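Side-chain contacts in triacylglycerol lipase (Yarrowia lipolytica, PDB 3O0D), which probably hydrolyses triacylglycerols, acting as a secreted, N-glycosylated lipase of the alpha/beta-hydrolase fold: residues 134-137 / 138-142; 256-259 / 260-263. All coordinates share one frame; numbering follows the deposited sequence.

Contact 1 (134-137 / 138-142); sequences NNTY and NQIGP. With NAG (2-acetamido-2-deoxy-beta-D-glucopyranose), chain I; NAG (2-acetamido-2-deoxy-beta-D-glucopyranose), chain H.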
loop_
_atom_site.group_PDB
_atom_site.type_symbol
_atom_site.label_atom_id
_atom_site.label_comp_id
_atom_site.label_asym_id
_atom_site.label_seq_id
_atom_site.Cartn_x
_atom_site.Cartn_y
_atom_site.Cartn_z
ATOM N N ASN A 134 -1.633 -3.073 13.415
ATOM C CA ASN A 134 -2.119 -3.971 14.437
ATOM C C ASN A 134 -3.506 -4.369 14.308
ATOM O O ASN A 134 -3.870 -5.503 14.622
ATOM C CB ASN A 134 -1.857 -3.322 15.846
ATOM C CG ASN A 134 -0.863 -4.060 16.640
ATOM O OD1 ASN A 134 0.249 -4.368 16.208
ATOM N ND2 ASN A 134 -1.259 -4.291 17.920
ATOM N N ASN A 135 -4.349 -3.416 13.929
ATOM C CA ASN A 135 -5.719 -3.647 13.762
ATOM C C ASN A 135 -5.956 -4.609 12.593
ATOM O O ASN A 135 -6.896 -5.365 12.589
ATOM C CB ASN A 135 -6.503 -2.291 13.596
ATOM C CG ASN A 135 -7.937 -2.461 13.709
ATOM O OD1 ASN A 135 -8.501 -3.023 14.758
ATOM N ND2 ASN A 135 -8.653 -1.977 12.745
ATOM N N THR A 136 -5.108 -4.553 11.604
ATOM C CA THR A 136 -5.238 -5.576 10.514
ATOM C C THR A 136 -4.876 -7.002 11.079
ATOM O O THR A 136 -5.672 -7.914 10.947
ATOM C CB THR A 136 -4.293 -5.300 9.340
ATOM O OG1 THR A 136 -4.369 -3.952 8.928
ATOM C CG2 THR A 136 -4.692 -6.221 8.094
ATOM N N TYR A 137 -3.767 -7.084 11.773
ATOM C CA TYR A 137 -3.280 -8.366 12.325
ATOM C C TYR A 137 -4.347 -8.986 13.261
ATOM O O TYR A 137 -4.758 -10.174 13.157
ATOM C CB TYR A 137 -1.943 -8.160 12.993
ATOM C CG TYR A 137 -1.349 -9.484 13.434
ATOM C CD1 TYR A 137 -0.470 -10.192 12.615
ATOM C CD2 TYR A 137 -1.752 -10.044 14.619
ATOM C CE1 TYR A 137 0.022 -11.445 13.005
ATOM C CE2 TYR A 137 -1.288 -11.295 15.016
ATOM C CZ TYR A 137 -0.396 -11.980 14.201
ATOM O OH TYR A 137 0.075 -13.208 14.646
ATOM N N ASN A 138 -4.865 -8.143 14.177
ATOM C CA ASN A 138 -5.805 -8.678 15.123
ATOM C C ASN A 138 -7.086 -9.094 14.554
ATOM O O ASN A 138 -7.766 -9.922 15.166
ATOM C CB ASN A 138 -6.030 -7.694 16.298
ATOM C CG ASN A 138 -4.784 -7.479 17.132
ATOM O OD1 ASN A 138 -4.638 -6.415 17.740
ATOM N ND2 ASN A 138 -3.901 -8.446 17.203
ATOM N N GLN A 139 -7.493 -8.560 13.343
ATOM C CA GLN A 139 -8.731 -8.976 12.737
ATOM C C GLN A 139 -8.623 -10.162 11.758
ATOM O O GLN A 139 -9.577 -10.882 11.545
ATOM C CB GLN A 139 -9.373 -7.814 11.947
ATOM C CG GLN A 139 -9.916 -6.618 12.864
ATOM C CD GLN A 139 -10.607 -5.596 12.028
ATOM O OE1 GLN A 139 -11.775 -5.748 11.653
ATOM N NE2 GLN A 139 -9.882 -4.572 11.683
ATOM N N ILE A 140 -7.465 -10.279 11.159
ATOM C CA ILE A 140 -7.317 -11.222 10.015
ATOM C C ILE A 140 -6.103 -12.142 10.062
ATOM O O ILE A 140 -6.042 -13.123 9.299
ATOM C CB ILE A 140 -7.372 -10.490 8.651
ATOM C CG1 ILE A 140 -7.902 -11.414 7.542
ATOM C CG2 ILE A 140 -6.051 -9.868 8.315
ATOM C CD1 ILE A 140 -9.274 -11.888 7.706
ATOM N N GLY A 141 -5.164 -11.883 10.964
ATOM C CA GLY A 141 -3.915 -12.577 10.963
ATOM C C GLY A 141 -4.088 -14.087 11.082
ATOM O O GLY A 141 -3.460 -14.837 10.282
ATOM N N PRO A 142 -4.880 -14.554 12.055
ATOM C CA PRO A 142 -5.033 -16.013 12.215
ATOM C C PRO A 142 -5.712 -16.675 10.986
ATOM O O PRO A 142 -5.293 -17.812 10.556
ATOM C CB PRO A 142 -5.916 -16.133 13.498
ATOM C CG PRO A 142 -5.365 -14.970 14.357
ATOM C CD PRO A 142 -5.431 -13.834 13.234
HETATM C C1 NAG I . -0.438 -5.039 18.854
HETATM C C2 NAG I . -0.069 -4.244 20.101
HETATM C C3 NAG I . 0.471 -5.234 21.128
HETATM C C4 NAG I . -0.416 -6.457 21.362
HETATM C C5 NAG I . -0.782 -7.115 20.033
HETATM C C6 NAG I . -1.907 -8.141 20.084
HETATM C C7 NAG I . 0.597 -1.938 19.750
HETATM C C8 NAG I . 1.658 -0.934 19.516
HETATM N N2 NAG I . 0.934 -3.240 19.848
HETATM O O3 NAG I . 0.757 -4.570 22.372
HETATM O O4 NAG I . 0.388 -7.353 22.118
HETATM O O5 NAG I . -1.286 -6.125 19.135
HETATM O O6 NAG I . -1.721 -8.975 18.961
HETATM O O7 NAG I . -0.558 -1.567 19.848
HETATM C C1 NAG H . 3.361 -14.530 12.694
HETATM C C2 NAG H . 2.898 -14.886 11.263
HETATM C C3 NAG H . 3.122 -16.378 11.049
HETATM C C4 NAG H . 4.577 -16.761 11.337
HETATM C C5 NAG H . 4.842 -16.368 12.770
HETATM C C6 NAG H . 6.187 -16.811 13.378
HETATM C C7 NAG H . 1.045 -13.544 10.362
HETATM C C8 NAG H . -0.437 -13.411 10.162
HETATM N N2 NAG H . 1.476 -14.619 11.032
HETATM O O3 NAG H . 2.758 -16.691 9.691
HETATM O O4 NAG H . 4.704 -18.184 11.262
HETATM O O5 NAG H . 4.693 -14.933 12.843
HETATM O O6 NAG H . 7.176 -16.533 12.452
HETATM O O7 NAG H . 1.818 -12.694 9.958
#
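Tyr-137 and Asn-138 stand between two sugars on the outer side of helix 127-150, where the helix carries the N-glycosylation sequon Asn-134 to Thr-136. The glycan of chain I is joined covalently to Asn-134 ND2, and one turn on Asn-138 ND2 donates to its O6 at 2.9 Å, so the sugar is held both by its link and by its hydroxymethyl arm. The same amide nitrogen lies in the plane of the Tyr-137 ring, at its edge, 3.7 Å from CD2, with amide and ring planes 81° apart. The tyrosine ring, its CG anti to the backbone N (chi1 -174°), reaches outward so that CE1 comes to 3.5 Å from the acetyl carbon C8 of the other sugar, chain H. With the Tyr-137 ring cut back to an alanine, the acetyl group of the chain H sugar would probably lose its aromatic neighbour and a gap would open beside the Asn-138 amide.

Behind this layer, the backbone bond from Asn-138 N to Asn-134 O sets the two asparagines one turn apart, while Asn-134 OD1 accepts from Ala-112 N. On the inner side, Gln-139 NE2 donates to Asn-135 O at 3.2 Å, from above the carbonyl plane, and also to Val-68 O on the sheet. Thr-136 OG1 is bonded back to Ser-132 O, and its methyl CG2 rests 3.9 Å from Ile-140 CG2.

Contact 2 (256-259 / 260-263); sequences HPPL and SNVV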
loop_
_atom_site.group_PDB
_atom_site.type_symbol
_atom_site.label_atom_id
_atom_site.label_comp_id
_atom_site.label_asym_id
_atom_site.label_seq_id
_atom_site.Cartn_x
_atom_site.Cartn_y
_atom_site.Cartn_z
ATOM N N HIS A 256 -6.862 5.973 -15.831
ATOM C CA HIS A 256 -6.505 5.410 -17.103
ATOM C C HIS A 256 -5.386 6.109 -17.842
ATOM O O HIS A 256 -5.555 6.501 -19.012
ATOM C CB HIS A 256 -7.808 5.242 -17.977
ATOM C CG HIS A 256 -8.825 4.350 -17.329
ATOM N ND1 HIS A 256 -8.536 3.060 -16.902
ATOM C CD2 HIS A 256 -10.106 4.599 -16.953
ATOM C CE1 HIS A 256 -9.608 2.562 -16.295
ATOM N NE2 HIS A 256 -10.567 3.479 -16.316
ATOM N N PRO A 257 -4.209 6.276 -17.204
ATOM C CA PRO A 257 -3.148 7.013 -17.812
ATOM C C PRO A 257 -2.637 6.245 -19.062
ATOM O O PRO A 257 -2.713 4.966 -19.152
ATOM C CB PRO A 257 -2.057 6.999 -16.741
ATOM C CG PRO A 257 -2.351 5.776 -15.868
ATOM C CD PRO A 257 -3.854 5.680 -15.879
ATOM N N PRO A 258 -2.072 7.005 -19.987
ATOM C CA PRO A 258 -1.325 6.375 -21.072
ATOM C C PRO A 258 -0.099 5.585 -20.509
ATOM O O PRO A 258 0.490 5.878 -19.476
ATOM C CB PRO A 258 -0.829 7.518 -21.942
ATOM C CG PRO A 258 -1.344 8.710 -21.352
ATOM C CD PRO A 258 -1.951 8.479 -20.000
ATOM N N LEU A 259 0.286 4.563 -21.280
ATOM C CA LEU A 259 1.465 3.767 -20.890
ATOM C C LEU A 259 2.711 4.601 -20.718
ATOM O O LEU A 259 3.477 4.321 -19.809
ATOM C CB LEU A 259 1.711 2.717 -22.039
ATOM C CG LEU A 259 2.929 1.813 -21.800
ATOM C CD1 LEU A 259 2.786 1.010 -20.529
ATOM C CD2 LEU A 259 2.944 0.770 -23.016
ATOM N N SER A 260 2.908 5.624 -21.559
ATOM C CA SER A 260 4.117 6.426 -21.485
ATOM C C SER A 260 4.240 7.206 -20.139
ATOM O O SER A 260 5.312 7.730 -19.860
ATOM C CB SER A 260 4.092 7.448 -22.623
ATOM O OG SER A 260 2.842 8.132 -22.672
ATOM N N ASN A 261 3.137 7.282 -19.439
ATOM C CA ASN A 261 3.052 8.232 -18.318
ATOM C C ASN A 261 2.984 7.538 -16.969
ATOM O O ASN A 261 2.758 8.201 -15.935
ATOM C CB ASN A 261 1.869 9.125 -18.498
ATOM C CG ASN A 261 2.212 10.234 -19.463
ATOM O OD1 ASN A 261 2.490 11.433 -19.075
ATOM N ND2 ASN A 261 2.230 9.882 -20.709
ATOM N N VAL A 262 3.359 6.269 -16.909
ATOM C CA VAL A 262 3.584 5.644 -15.599
ATOM C C VAL A 262 5.134 5.314 -15.551
ATOM O O VAL A 262 5.628 4.579 -16.435
ATOM C CB VAL A 262 2.764 4.364 -15.471
ATOM C CG1 VAL A 262 2.991 3.640 -14.069
ATOM C CG2 VAL A 262 1.245 4.543 -15.705
ATOM N N VAL A 263 5.865 5.829 -14.565
ATOM C CA VAL A 263 7.328 5.758 -14.641
ATOM C C VAL A 263 7.826 5.141 -13.314
ATOM O O VAL A 263 7.182 5.301 -12.259
ATOM C CB VAL A 263 8.002 7.127 -14.935
ATOM C CG1 VAL A 263 7.641 7.595 -16.371
ATOM C CG2 VAL A 263 7.591 8.203 -13.836
HETATM O O HOH W 1 6.186 4.327 -19.148
#
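Pro-257 and Val-262 meet across a single 3-10 turn, a type I turn over residues 258-261, which ends the loop from strand 247-250 and leads into strand 262-265 of the alpha/beta-hydrolase sheet. The apolar part of the contact is here: the proline ring carbon CG lies 3.8 Å from Val-262 CG2, and the two side chains approach at a slant. Val-262 places CG1 anti to its backbone N (chi1 179°), which leaves CG2 as the branch that faces the proline. Trp-252 and Ile-250 lie against Pro-257, while Val-262 also touches Tyr-15 of helix 12-27, whose hydroxyl is hydrogen-bonded to Pro-257 O.

Polar and apolar atoms meet round Pro-258, the first residue of the turn. Ser-260 OG, set between its backbone N and carbonyl carbon, stands 3.8 Å from Pro-258 CB, and Asn-261 CB lies 3.7 Å from Pro-258 O.

One main-chain bond closes the type I turn: Asn-261 N donates to Pro-258 O, three residues back, at 3.0 Å. A second, weak bond of 3.5 Å, one residue further on, runs from Val-262 N to Leu-259 O and is almost straight at 172°. A water supplements it, donating to Leu-259 O and to Val-262 O, each at 2.8 Å, and so ties the turn to the first residue of the strand.

In the fold
Contact 1 comes first along the chain and contact 2 well after it; they lie on opposite sides of the chain's centre, their centres 35 Å apart and nearest atoms about 25 Å apart, without touching. What joins them is the central mixed sheet. Helix 127-150, carrying 134-142, packs on strands 53-60 and 68-75 at one end of that sheet, whereas 256-263 leads into strand 262-265, towards the other end, next to strands 247-250 and 3-8. Contact 1 thus marks a glycosylated flank and contact 2 a loop-to-strand junction. Between them in sequence lies the GxSxG segment, whose Ser-162 is probably the nucleophile of a triad with Asp-230 and His-289.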